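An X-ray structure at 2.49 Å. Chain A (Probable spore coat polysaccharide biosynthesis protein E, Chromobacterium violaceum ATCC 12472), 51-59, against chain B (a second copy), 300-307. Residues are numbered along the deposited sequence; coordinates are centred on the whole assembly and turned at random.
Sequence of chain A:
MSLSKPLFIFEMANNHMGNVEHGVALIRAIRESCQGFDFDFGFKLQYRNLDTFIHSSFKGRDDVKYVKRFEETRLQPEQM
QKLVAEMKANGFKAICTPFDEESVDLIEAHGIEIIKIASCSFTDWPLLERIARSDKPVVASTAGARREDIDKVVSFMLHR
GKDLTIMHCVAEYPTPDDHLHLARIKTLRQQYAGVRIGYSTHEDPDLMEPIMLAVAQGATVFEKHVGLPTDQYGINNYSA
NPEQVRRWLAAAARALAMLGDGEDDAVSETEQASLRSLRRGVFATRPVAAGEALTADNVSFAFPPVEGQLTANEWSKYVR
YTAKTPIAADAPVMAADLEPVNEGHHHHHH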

# COMPACT_ATOMS: atom_id res chain seq x y z
N ASP A 51 -23.26 4.85 -35.85
CA ASP A 51 -24.02 4.22 -36.96
C ASP A 51 -24.27 2.72 -36.79
O ASP A 51 -25.42 2.28 -36.85
CB ASP A 51 -23.31 4.44 -38.31
CG ASP A 51 -23.55 5.85 -38.90
OD1 ASP A 51 -24.53 6.54 -38.49
OD2 ASP A 51 -22.74 6.23 -39.79
N THR A 52 -23.18 1.98 -36.60
CA THR A 52 -23.21 0.53 -36.44
C THR A 52 -23.55 0.17 -34.99
O THR A 52 -24.25 -0.82 -34.72
CB THR A 52 -21.83 -0.12 -36.79
OG1 THR A 52 -20.78 0.57 -36.11
CG2 THR A 52 -21.55 -0.08 -38.29
N PHE A 53 -23.06 0.97 -34.06
CA PHE A 53 -22.98 0.57 -32.68
C PHE A 53 -24.30 0.55 -31.99
O PHE A 53 -24.58 -0.35 -31.18
CB PHE A 53 -22.04 1.47 -31.90
CG PHE A 53 -21.75 0.97 -30.53
CD1 PHE A 53 -22.38 1.52 -29.42
CD2 PHE A 53 -20.88 -0.10 -30.35
CE1 PHE A 53 -22.13 1.05 -28.14
CE2 PHE A 53 -20.61 -0.59 -29.09
CZ PHE A 53 -21.24 -0.01 -27.97
N ILE A 54 -25.11 1.56 -32.27
CA ILE A 54 -26.45 1.61 -31.71
C ILE A 54 -27.36 0.97 -32.73
O ILE A 54 -27.51 1.45 -33.85
CB ILE A 54 -26.90 3.04 -31.40
CG1 ILE A 54 -25.90 3.70 -30.44
CG2 ILE A 54 -28.36 3.02 -30.89
CD1 ILE A 54 -26.41 4.95 -29.69
N HIS A 55 -27.95 -0.13 -32.32
CA HIS A 55 -28.73 -0.90 -33.25
C HIS A 55 -30.01 -0.17 -33.69
O HIS A 55 -30.65 0.53 -32.89
CB HIS A 55 -29.07 -2.24 -32.66
CG HIS A 55 -29.66 -3.18 -33.65
ND1 HIS A 55 -31.01 -3.43 -33.72
CD2 HIS A 55 -29.09 -3.89 -34.65
CE1 HIS A 55 -31.25 -4.28 -34.70
NE2 HIS A 55 -30.10 -4.57 -35.28
N SER A 56 -30.38 -0.35 -34.95
CA SER A 56 -31.63 0.20 -35.46
C SER A 56 -32.73 0.15 -34.39
O SER A 56 -33.39 1.17 -34.14
CB SER A 56 -32.08 -0.56 -36.70
OG SER A 56 -30.99 -0.82 -37.56
N SER A 57 -32.90 -1.02 -33.77
CA SER A 57 -34.00 -1.30 -32.86
C SER A 57 -33.98 -0.38 -31.63
O SER A 57 -35.01 -0.12 -31.01
CB SER A 57 -34.00 -2.78 -32.43
OG SER A 57 -32.93 -3.07 -31.53
N PHE A 58 -32.79 0.11 -31.29
CA PHE A 58 -32.69 0.99 -30.14
C PHE A 58 -32.48 2.48 -30.43
O PHE A 58 -32.50 3.29 -29.52
CB PHE A 58 -31.69 0.43 -29.17
CG PHE A 58 -32.26 -0.64 -28.30
CD1 PHE A 58 -32.84 -0.31 -27.06
CD2 PHE A 58 -32.26 -1.96 -28.72
CE1 PHE A 58 -33.38 -1.30 -26.24
CE2 PHE A 58 -32.80 -2.96 -27.91
CZ PHE A 58 -33.36 -2.63 -26.67
N LYS A 59 -32.33 2.85 -31.70
CA LYS A 59 -32.25 4.25 -32.06
C LYS A 59 -33.38 5.08 -31.44
O LYS A 59 -34.55 4.65 -31.40
CB LYS A 59 -32.28 4.37 -33.59
CG LYS A 59 -30.98 4.81 -34.24
CD LYS A 59 -30.11 3.63 -34.59
CE LYS A 59 -29.27 3.97 -35.80
NZ LYS A 59 -27.91 3.42 -35.63
N SER B 300 -24.34 -9.34 -37.08
CA SER B 300 -23.69 -8.11 -36.74
C SER B 300 -23.64 -8.07 -35.23
O SER B 300 -24.35 -8.83 -34.57
CB SER B 300 -24.45 -6.91 -37.33
OG SER B 300 -25.71 -6.69 -36.69
N PHE B 301 -22.78 -7.20 -34.69
CA PHE B 301 -22.73 -6.90 -33.25
C PHE B 301 -23.13 -5.47 -33.04
O PHE B 301 -22.67 -4.60 -33.78
CB PHE B 301 -21.32 -7.11 -32.70
CG PHE B 301 -20.74 -8.43 -33.03
CD1 PHE B 301 -21.35 -9.60 -32.58
CD2 PHE B 301 -19.60 -8.52 -33.83
CE1 PHE B 301 -20.85 -10.83 -32.90
CE2 PHE B 301 -19.08 -9.77 -34.16
CZ PHE B 301 -19.71 -10.93 -33.69
N ALA B 302 -23.98 -5.22 -32.06
CA ALA B 302 -24.45 -3.87 -31.79
C ALA B 302 -24.98 -3.78 -30.38
O ALA B 302 -25.16 -4.79 -29.72
CB ALA B 302 -25.52 -3.47 -32.77
N PHE B 303 -25.28 -2.58 -29.94
CA PHE B 303 -25.64 -2.36 -28.56
C PHE B 303 -27.03 -1.76 -28.46
O PHE B 303 -27.48 -1.12 -29.39
CB PHE B 303 -24.53 -1.53 -27.89
CG PHE B 303 -25.02 -0.40 -27.02
CD1 PHE B 303 -24.96 -0.50 -25.64
CD2 PHE B 303 -25.50 0.78 -27.59
CE1 PHE B 303 -25.39 0.54 -24.81
CE2 PHE B 303 -25.96 1.83 -26.76
CZ PHE B 303 -25.89 1.71 -25.38
N PRO B 304 -27.75 -2.00 -27.36
CA PRO B 304 -27.44 -2.83 -26.22
C PRO B 304 -28.16 -4.16 -26.39
O PRO B 304 -29.05 -4.26 -27.22
CB PRO B 304 -28.12 -2.08 -25.10
CG PRO B 304 -29.41 -1.68 -25.74
CD PRO B 304 -29.08 -1.40 -27.21
N PRO B 305 -27.76 -5.17 -25.64
CA PRO B 305 -28.48 -6.44 -25.59
C PRO B 305 -29.70 -6.36 -24.68
O PRO B 305 -29.90 -5.34 -24.02
CB PRO B 305 -27.45 -7.39 -24.95
CG PRO B 305 -26.61 -6.51 -24.08
CD PRO B 305 -26.53 -5.19 -24.82
N VAL B 306 -30.49 -7.42 -24.64
CA VAL B 306 -31.50 -7.62 -23.59
C VAL B 306 -31.51 -9.05 -23.05
O VAL B 306 -31.05 -9.98 -23.73
CB VAL B 306 -32.92 -7.27 -24.09
CG1 VAL B 306 -33.24 -5.77 -23.82
CG2 VAL B 306 -33.12 -7.68 -25.58
N GLU B 307 -32.03 -9.26 -21.84
CA GLU B 307 -32.10 -10.62 -21.28
C GLU B 307 -32.88 -11.50 -22.25
O GLU B 307 -33.93 -11.07 -22.72
CB GLU B 307 -32.76 -10.62 -19.89
CG GLU B 307 -34.27 -10.29 -19.86
CD GLU B 307 -34.68 -9.38 -18.68
OE1 GLU B 307 -35.55 -8.48 -18.89
OE2 GLU B 307 -34.12 -9.55 -17.56

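Two backbone hydrogen bonds, both made by B:Phe303, pin the stretches together. Its N donates to A:Phe53 O at 2.6 Å, and its O accepts from A:His55 N at 3.1 Å, nearly straight at 175°. Together they make a single bridge at A:Ile54, just where the chain leaves helical phi/psi after the helix, so its backbone can lie along an extended partner.

Around this clamp the side chains are largely apolar. B:Phe303 gives up the most surface, and its chi1 of 136° lies between wells. In that pose its ring lies near parallel to that of A:Phe53, planes at 19° and centroids 5.0 Å apart, slid so far that they barely overlap. The slide leaves B:Phe303 CB over the face of the A:Phe53 ring, 3.9 Å from its centroid. A:Phe53 starts with CA-to-CB pointing away, yet its t rotamer brings the ring back, CE1 reaching 3.4 Å from B:Phe303 CG. A:Ile54, m at chi1 and t at chi2, also points away; its CG1 touches the edge of the B:Phe303 ring, 4.1 Å from CD2.

A second apolar contact centres on A:Phe58, whose CA-to-CB bond points toward the chain B stretch from a 3-10 segment. With chi1 m, its ring offers a face to B:Pro304, whose CD sits 3.8 Å from the ring centroid; a proline ring supplies CH groups to an aromatic face without adding a backbone donor. The peptide before B:Pro304 is cis. Farther out, B:Val306 CG1 comes within 4.2 Å of A:Phe58 CZ.

B:Ala302 shows the value of a small residue: its CB packs 3.5 Å from A:Thr52 O and 3.8 Å from A:His55 CB. The A:His55 imidazole, chi1 t, is held within its own chain, ND1 hydrogen-bonding A:Ser57 OG at 2.9 Å. Likewise A:Lys59 NZ turns back to A:Ile54 O at 2.7 Å, bracing the loop.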